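Beta-mannosidase (PDB 4CVU) probably hydrolyses terminal beta-linked mannose residues from oligosaccharides and glycans, as a glycosylated fungal member of glycoside hydrolase family 2. Local coordinates at residues A[420-425]-A[704-709]; A[442-447]-A[589-594]. One frame throughout, in Å; residues are numbered along the deposited sequence.

Interaction 1 of 2, residues A[420-425]-A[704-709]; sequences RVWSSG and LYWQLN
Arg420 and Trp422 reach across to Leu704 and Trp706 at the C-terminal ends of two barrel strands that flank strand 380-389. Arg420 begins with CB against Leu704 CD1, at 3.9 Å. Its CG stands anti to the backbone N (chi1 164°), and the chain runs out straight, lying against Trp444 on its way, to NE, which forms a salt bridge with Glu446. At the tip, NH1 is bound by Glu594 and Asn388 and passes obliquely 4.3 Å from Trp706 CZ3, while NH2 bonds Asn488. The closest fit is the T-shaped pair of indoles: the benzo edge of Trp706 points at one face of the Trp422 five-membered ring, CH2 coming within 3.3 Å of Trp422 CD1, with the planes at 71°. The backbone N of Ser424 lies over the other face of Trp422. With an alanine at this position instead of Trp422, the Trp706 edge would probably face a gap and that indole could tilt. A cis peptide after the tryptophan following the core of the last barrel strand, here before Gln707, is familiar in clan GH-A enzymes. With no hydrogen bond between the segments, the join depends on aromatic and apolar packing, and the guanidinium's polar demands are met by neighbouring strands and loops.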
loop_
_atom_site.group_PDB
_atom_site.type_symbol
_atom_site.label_atom_id
_atom_site.label_comp_id
_atom_site.label_asym_id
_atom_site.label_seq_id
_atom_site.Cartn_x
_atom_site.Cartn_y
_atom_site.Cartn_z
ATOM N N ARG A 420 -30.684 -13.844 4.149
ATOM C CA ARG A 420 -31.452 -12.682 4.487
ATOM C C ARG A 420 -30.815 -11.467 3.875
ATOM O O ARG A 420 -29.690 -11.134 4.238
ATOM C CB ARG A 420 -31.527 -12.480 5.996
ATOM C CG ARG A 420 -31.993 -11.089 6.360
ATOM C CD ARG A 420 -32.495 -11.074 7.787
ATOM N NE ARG A 420 -32.860 -9.729 8.222
ATOM C CZ ARG A 420 -32.288 -9.032 9.202
ATOM N NH1 ARG A 420 -31.260 -9.495 9.899
ATOM N NH2 ARG A 420 -32.760 -7.836 9.492
ATOM N N VAL A 421 -31.532 -10.814 2.969
ATOM C CA VAL A 421 -31.069 -9.605 2.322
ATOM C C VAL A 421 -31.381 -8.431 3.263
ATOM O O VAL A 421 -32.467 -7.861 3.256
ATOM C CB VAL A 421 -31.680 -9.402 0.920
ATOM C CG1 VAL A 421 -31.021 -8.227 0.212
ATOM C CG2 VAL A 421 -31.516 -10.638 0.090
ATOM N N TRP A 422 -30.370 -8.096 4.055
ATOM C CA TRP A 422 -30.429 -7.184 5.166
ATOM C C TRP A 422 -30.785 -5.754 4.768
ATOM O O TRP A 422 -30.290 -5.252 3.771
ATOM C CB TRP A 422 -29.043 -7.206 5.851
ATOM C CG TRP A 422 -28.885 -6.179 6.947
ATOM C CD1 TRP A 422 -29.297 -6.317 8.249
ATOM C CD2 TRP A 422 -28.297 -4.889 6.842
ATOM N NE1 TRP A 422 -28.965 -5.190 8.967
ATOM C CE2 TRP A 422 -28.366 -4.293 8.121
ATOM C CE3 TRP A 422 -27.736 -4.154 5.784
ATOM C CZ2 TRP A 422 -27.893 -2.996 8.373
ATOM C CZ3 TRP A 422 -27.253 -2.884 6.032
ATOM C CH2 TRP A 422 -27.343 -2.309 7.313
ATOM N N SER A 423 -31.632 -5.096 5.556
ATOM C CA SER A 423 -31.900 -3.649 5.357
ATOM C C SER A 423 -31.082 -2.858 6.378
ATOM O O SER A 423 -31.053 -3.244 7.545
ATOM C CB SER A 423 -33.408 -3.340 5.486
ATOM O OG SER A 423 -33.938 -3.772 6.760
ATOM N N SER A 424 -30.431 -1.754 5.990
ATOM C CA SER A 424 -30.482 -1.142 4.680
ATOM C C SER A 424 -29.114 -0.856 4.138
ATOM O O SER A 424 -28.353 -0.043 4.694
ATOM C CB SER A 424 -31.304 0.165 4.670
ATOM O OG SER A 424 -31.093 0.942 3.463
ATOM N N GLY A 425 -28.789 -1.762 3.228
ATOM C CA GLY A 425 -28.273 -1.519 1.884
ATOM C C GLY A 425 -29.453 -1.204 0.970
ATOM O O GLY A 425 -30.023 -0.094 1.037
ATOM N N LEU A 704 -29.501 -18.265 10.537
ATOM C CA LEU A 704 -28.850 -17.299 9.612
ATOM C C LEU A 704 -27.807 -16.512 10.369
ATOM O O LEU A 704 -28.115 -15.549 11.079
ATOM C CB LEU A 704 -29.880 -16.344 8.988
ATOM C CG LEU A 704 -31.115 -16.950 8.324
ATOM C CD1 LEU A 704 -32.100 -15.884 7.857
ATOM C CD2 LEU A 704 -30.761 -17.863 7.176
ATOM N N TYR A 705 -26.560 -16.911 10.254
ATOM C CA TYR A 705 -25.521 -16.211 10.997
ATOM C C TYR A 705 -25.262 -14.782 10.489
ATOM O O TYR A 705 -25.506 -14.434 9.311
ATOM C CB TYR A 705 -24.252 -17.062 11.104
ATOM C CG TYR A 705 -23.390 -17.250 9.837
ATOM C CD1 TYR A 705 -22.615 -16.218 9.339
ATOM C CD2 TYR A 705 -23.319 -18.489 9.195
ATOM C CE1 TYR A 705 -21.789 -16.416 8.219
ATOM C CE2 TYR A 705 -22.504 -18.688 8.087
ATOM C CZ TYR A 705 -21.743 -17.654 7.603
ATOM O OH TYR A 705 -20.922 -17.836 6.493
ATOM N N TRP A 706 -24.787 -13.953 11.410
ATOM C CA TRP A 706 -24.367 -12.584 11.101
ATOM C C TRP A 706 -22.843 -12.593 10.987
ATOM O O TRP A 706 -22.166 -12.834 11.989
ATOM C CB TRP A 706 -24.840 -11.583 12.197
ATOM C CG TRP A 706 -24.530 -10.222 11.704
ATOM C CD1 TRP A 706 -23.361 -9.572 11.833
ATOM C CD2 TRP A 706 -25.335 -9.425 10.822
ATOM N NE1 TRP A 706 -23.373 -8.406 11.139
ATOM C CE2 TRP A 706 -24.585 -8.283 10.506
ATOM C CE3 TRP A 706 -26.623 -9.550 10.311
ATOM C CZ2 TRP A 706 -25.064 -7.289 9.708
ATOM C CZ3 TRP A 706 -27.111 -8.558 9.490
ATOM C CH2 TRP A 706 -26.326 -7.433 9.190
ATOM N N GLN A 707 -22.229 -12.344 9.821
ATOM C CA GLN A 707 -22.825 -11.939 8.570
ATOM C C GLN A 707 -22.070 -12.709 7.494
ATOM O O GLN A 707 -20.983 -13.245 7.756
ATOM C CB GLN A 707 -22.641 -10.431 8.325
ATOM C CG GLN A 707 -21.194 -9.973 8.323
ATOM C CD GLN A 707 -20.999 -8.480 8.513
ATOM O OE1 GLN A 707 -21.158 -7.965 9.612
ATOM N NE2 GLN A 707 -20.617 -7.779 7.444
ATOM N N LEU A 708 -22.658 -12.827 6.309
ATOM C CA LEU A 708 -22.038 -13.636 5.291
ATOM C C LEU A 708 -20.749 -12.979 4.895
ATOM O O LEU A 708 -19.701 -13.627 4.850
ATOM C CB LEU A 708 -22.951 -13.783 4.057
ATOM C CG LEU A 708 -22.272 -14.333 2.766
ATOM C CD1 LEU A 708 -21.963 -15.796 2.900
ATOM C CD2 LEU A 708 -23.185 -14.168 1.599
ATOM N N ASN A 709 -20.836 -11.681 4.582
ATOM C CA ASN A 709 -19.836 -11.063 3.709
ATOM C C ASN A 709 -19.384 -9.666 4.144
ATOM O O ASN A 709 -20.052 -9.036 4.981
ATOM C CB ASN A 709 -20.369 -11.031 2.277
ATOM C CG ASN A 709 -21.572 -10.118 2.125
ATOM O OD1 ASN A 709 -22.542 -10.233 2.873
ATOM N ND2 ASN A 709 -21.520 -9.204 1.156
#

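Interaction 2 of 2, residues A[442-447]-A[589-594]; sequences LLWSEF and GRFANE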
loop_
_atom_site.group_PDB
_atom_site.type_symbol
_atom_site.label_atom_id
_atom_site.label_comp_id
_atom_site.label_asym_id
_atom_site.label_seq_id
_atom_site.Cartn_x
_atom_site.Cartn_y
_atom_site.Cartn_z
ATOM N N LEU A 442 -33.168 -19.228 -1.299
ATOM C CA LEU A 442 -34.274 -18.359 -0.893
ATOM C C LEU A 442 -33.748 -17.031 -0.420
ATOM O O LEU A 442 -32.745 -17.011 0.323
ATOM C CB LEU A 442 -35.091 -19.020 0.256
ATOM C CG LEU A 442 -35.933 -20.218 -0.200
ATOM C CD1 LEU A 442 -36.586 -20.930 0.996
ATOM C CD2 LEU A 442 -37.007 -19.756 -1.168
ATOM N N LEU A 443 -34.377 -15.927 -0.849
ATOM C CA LEU A 443 -34.018 -14.594 -0.439
ATOM C C LEU A 443 -35.089 -13.943 0.440
ATOM O O LEU A 443 -36.095 -13.437 -0.058
ATOM C CB LEU A 443 -33.746 -13.682 -1.653
ATOM C CG LEU A 443 -32.561 -14.075 -2.481
ATOM C CD1 LEU A 443 -32.246 -13.096 -3.595
ATOM C CD2 LEU A 443 -31.370 -14.377 -1.609
ATOM N N TRP A 444 -34.857 -13.921 1.730
ATOM C CA TRP A 444 -35.701 -13.195 2.616
ATOM C C TRP A 444 -35.367 -11.732 2.427
ATOM O O TRP A 444 -34.332 -11.333 2.823
ATOM C CB TRP A 444 -35.422 -13.672 4.027
ATOM C CG TRP A 444 -35.631 -12.748 5.173
ATOM C CD1 TRP A 444 -35.830 -11.402 5.172
ATOM C CD2 TRP A 444 -35.705 -13.144 6.531
ATOM N NE1 TRP A 444 -35.979 -10.944 6.434
ATOM C CE2 TRP A 444 -35.909 -11.989 7.296
ATOM C CE3 TRP A 444 -35.552 -14.354 7.176
ATOM C CZ2 TRP A 444 -36.015 -12.018 8.683
ATOM C CZ3 TRP A 444 -35.675 -14.383 8.557
ATOM C CH2 TRP A 444 -35.876 -13.234 9.286
ATOM N N SER A 445 -36.298 -10.933 1.940
ATOM C CA SER A 445 -36.051 -9.586 1.552
ATOM C C SER A 445 -36.691 -8.545 2.438
ATOM O O SER A 445 -37.623 -8.849 3.169
ATOM C CB SER A 445 -36.422 -9.358 0.089
ATOM O OG SER A 445 -35.846 -10.369 -0.663
ATOM N N GLU A 446 -36.143 -7.337 2.387
ATOM C CA GLU A 446 -36.549 -6.294 3.333
ATOM C C GLU A 446 -36.672 -4.942 2.653
ATOM O O GLU A 446 -36.035 -4.684 1.633
ATOM C CB GLU A 446 -35.570 -6.238 4.523
ATOM C CG GLU A 446 -35.558 -7.551 5.315
ATOM C CD GLU A 446 -34.881 -7.515 6.696
ATOM O OE1 GLU A 446 -34.192 -6.560 7.079
ATOM O OE2 GLU A 446 -35.039 -8.508 7.417
ATOM N N PHE A 447 -37.518 -4.088 3.220
ATOM C CA PHE A 447 -37.624 -2.701 2.790
ATOM C C PHE A 447 -36.523 -1.850 3.446
ATOM O O PHE A 447 -36.097 -2.143 4.566
ATOM C CB PHE A 447 -39.009 -2.132 3.136
ATOM C CG PHE A 447 -40.179 -2.876 2.509
ATOM C CD1 PHE A 447 -40.064 -3.552 1.308
ATOM C CD2 PHE A 447 -41.424 -2.848 3.132
ATOM C CE1 PHE A 447 -41.144 -4.199 0.753
ATOM C CE2 PHE A 447 -42.518 -3.495 2.576
ATOM C CZ PHE A 447 -42.374 -4.182 1.382
ATOM N N GLY A 589 -35.346 -19.894 20.947
ATOM C CA GLY A 589 -36.355 -19.341 20.044
ATOM C C GLY A 589 -36.795 -20.248 18.906
ATOM O O GLY A 589 -36.403 -21.411 18.841
ATOM N N ARG A 590 -37.604 -19.719 18.006
ATOM C CA ARG A 590 -38.164 -20.488 16.891
ATOM C C ARG A 590 -37.249 -20.444 15.628
ATOM O O ARG A 590 -37.410 -21.225 14.671
ATOM C CB ARG A 590 -39.520 -19.891 16.502
ATOM C CG ARG A 590 -40.559 -19.738 17.612
ATOM C CD ARG A 590 -41.164 -21.058 18.087
ATOM N NE ARG A 590 -42.247 -20.758 19.028
ATOM C CZ ARG A 590 -42.833 -21.620 19.855
ATOM N NH1 ARG A 590 -42.471 -22.904 19.892
ATOM N NH2 ARG A 590 -43.802 -21.182 20.660
ATOM N N PHE A 591 -36.294 -19.530 15.636
ATOM C CA PHE A 591 -35.486 -19.253 14.418
ATOM C C PHE A 591 -34.446 -18.254 14.841
ATOM O O PHE A 591 -34.762 -17.310 15.571
ATOM C CB PHE A 591 -36.403 -18.614 13.350
ATOM C CG PHE A 591 -35.794 -18.514 11.955
ATOM C CD1 PHE A 591 -34.829 -17.577 11.665
ATOM C CD2 PHE A 591 -36.265 -19.329 10.919
ATOM C CE1 PHE A 591 -34.297 -17.479 10.381
ATOM C CE2 PHE A 591 -35.738 -19.235 9.636
ATOM C CZ PHE A 591 -34.758 -18.300 9.376
ATOM N N ALA A 592 -33.209 -18.410 14.360
ATOM C CA ALA A 592 -32.143 -17.526 14.756
ATOM C C ALA A 592 -31.751 -16.774 13.498
ATOM O O ALA A 592 -31.179 -17.368 12.605
ATOM C CB ALA A 592 -30.973 -18.339 15.283
ATOM N N ASN A 593 -32.141 -15.506 13.402
ATOM C CA ASN A 593 -31.943 -14.729 12.181
ATOM C C ASN A 593 -30.673 -13.893 12.152
ATOM O O ASN A 593 -30.300 -13.365 11.086
ATOM C CB ASN A 593 -33.175 -13.854 11.908
ATOM C CG ASN A 593 -33.208 -12.587 12.724
ATOM O OD1 ASN A 593 -32.894 -12.589 13.892
ATOM N ND2 ASN A 593 -33.648 -11.489 12.107
ATOM N N GLU A 594 -30.046 -13.776 13.330
ATOM C CA GLU A 594 -28.818 -12.978 13.576
ATOM C C GLU A 594 -28.029 -13.486 14.762
ATOM O O GLU A 594 -28.563 -13.623 15.879
ATOM C CB GLU A 594 -29.147 -11.521 13.933
ATOM C CG GLU A 594 -29.722 -10.665 12.858
ATOM C CD GLU A 594 -29.668 -9.167 13.157
ATOM O OE1 GLU A 594 -28.726 -8.716 13.831
ATOM O OE2 GLU A 594 -30.531 -8.386 12.628
#
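Trp444 sends the far corner of its indole, CZ3 and CH2, toward Phe591 and Asn593, and this corner is the tight part of the contact. Phe591 CE1 sits at the rim of the indole, near its plane, 3.8 Å from Trp444 CZ3, and with the two planes at 52° the pair is neither stacked nor T-shaped. Trp373 meets the Phe591 ring as well, at a similar slant. Equally close, Asn593 CB approaches Trp444 CH2 at 3.8 Å. Asn593 CG lies between its own backbone N and carbonyl carbon, which carries the amide across the end of the indole, the two planes 20° apart, with ND2 4.0 Å from Trp444 CH2. Strands 442-446 and 592-595 belong to the (beta/alpha)8 barrel of the family, and these side chains bridge its interior: the backbones remain apart, with the CA atoms of Trp444 and Asn593 10.4 Å from each other. Toward Glu446 and Glu594 the contact is looser, though still buried, and nothing meets across the segments. Glu446 OE2 takes a hydrogen bond from Trp444 NE1 (2.8 Å) on its anti lone pair, the oxygen lying 29° out of the indole plane, a bent bond that is likely to limit the turning of the indole. Glu446 OE2 and Glu594 OE2 stay 6.9 Å apart, with a guanidinium between them.

The two contacts lie side by side in one barrel, their centres about 9 Å apart, and Arg420 ties them together. Arg420 NE meets Glu446 OE2 at 2.6 Å, and Arg420 CD packs 3.6 Å from Trp444 CE2, so the indole of interaction 2 flanks the aliphatic chain that enters interaction 1. The second segments are also joined, by a probable hydrogen bond from Leu704 N to Ala592 O (2.8 Å). Catalytic sites of such barrels open at the C-terminal strand ends, which places interaction 1 and the Glu594 end of interaction 2 close to the probable active site. A cadmium ion lies about 8 Å from the Asn593 side chain, as does a sodium ion; the Arg420 side chain is about 12 Å from a cadmium ion.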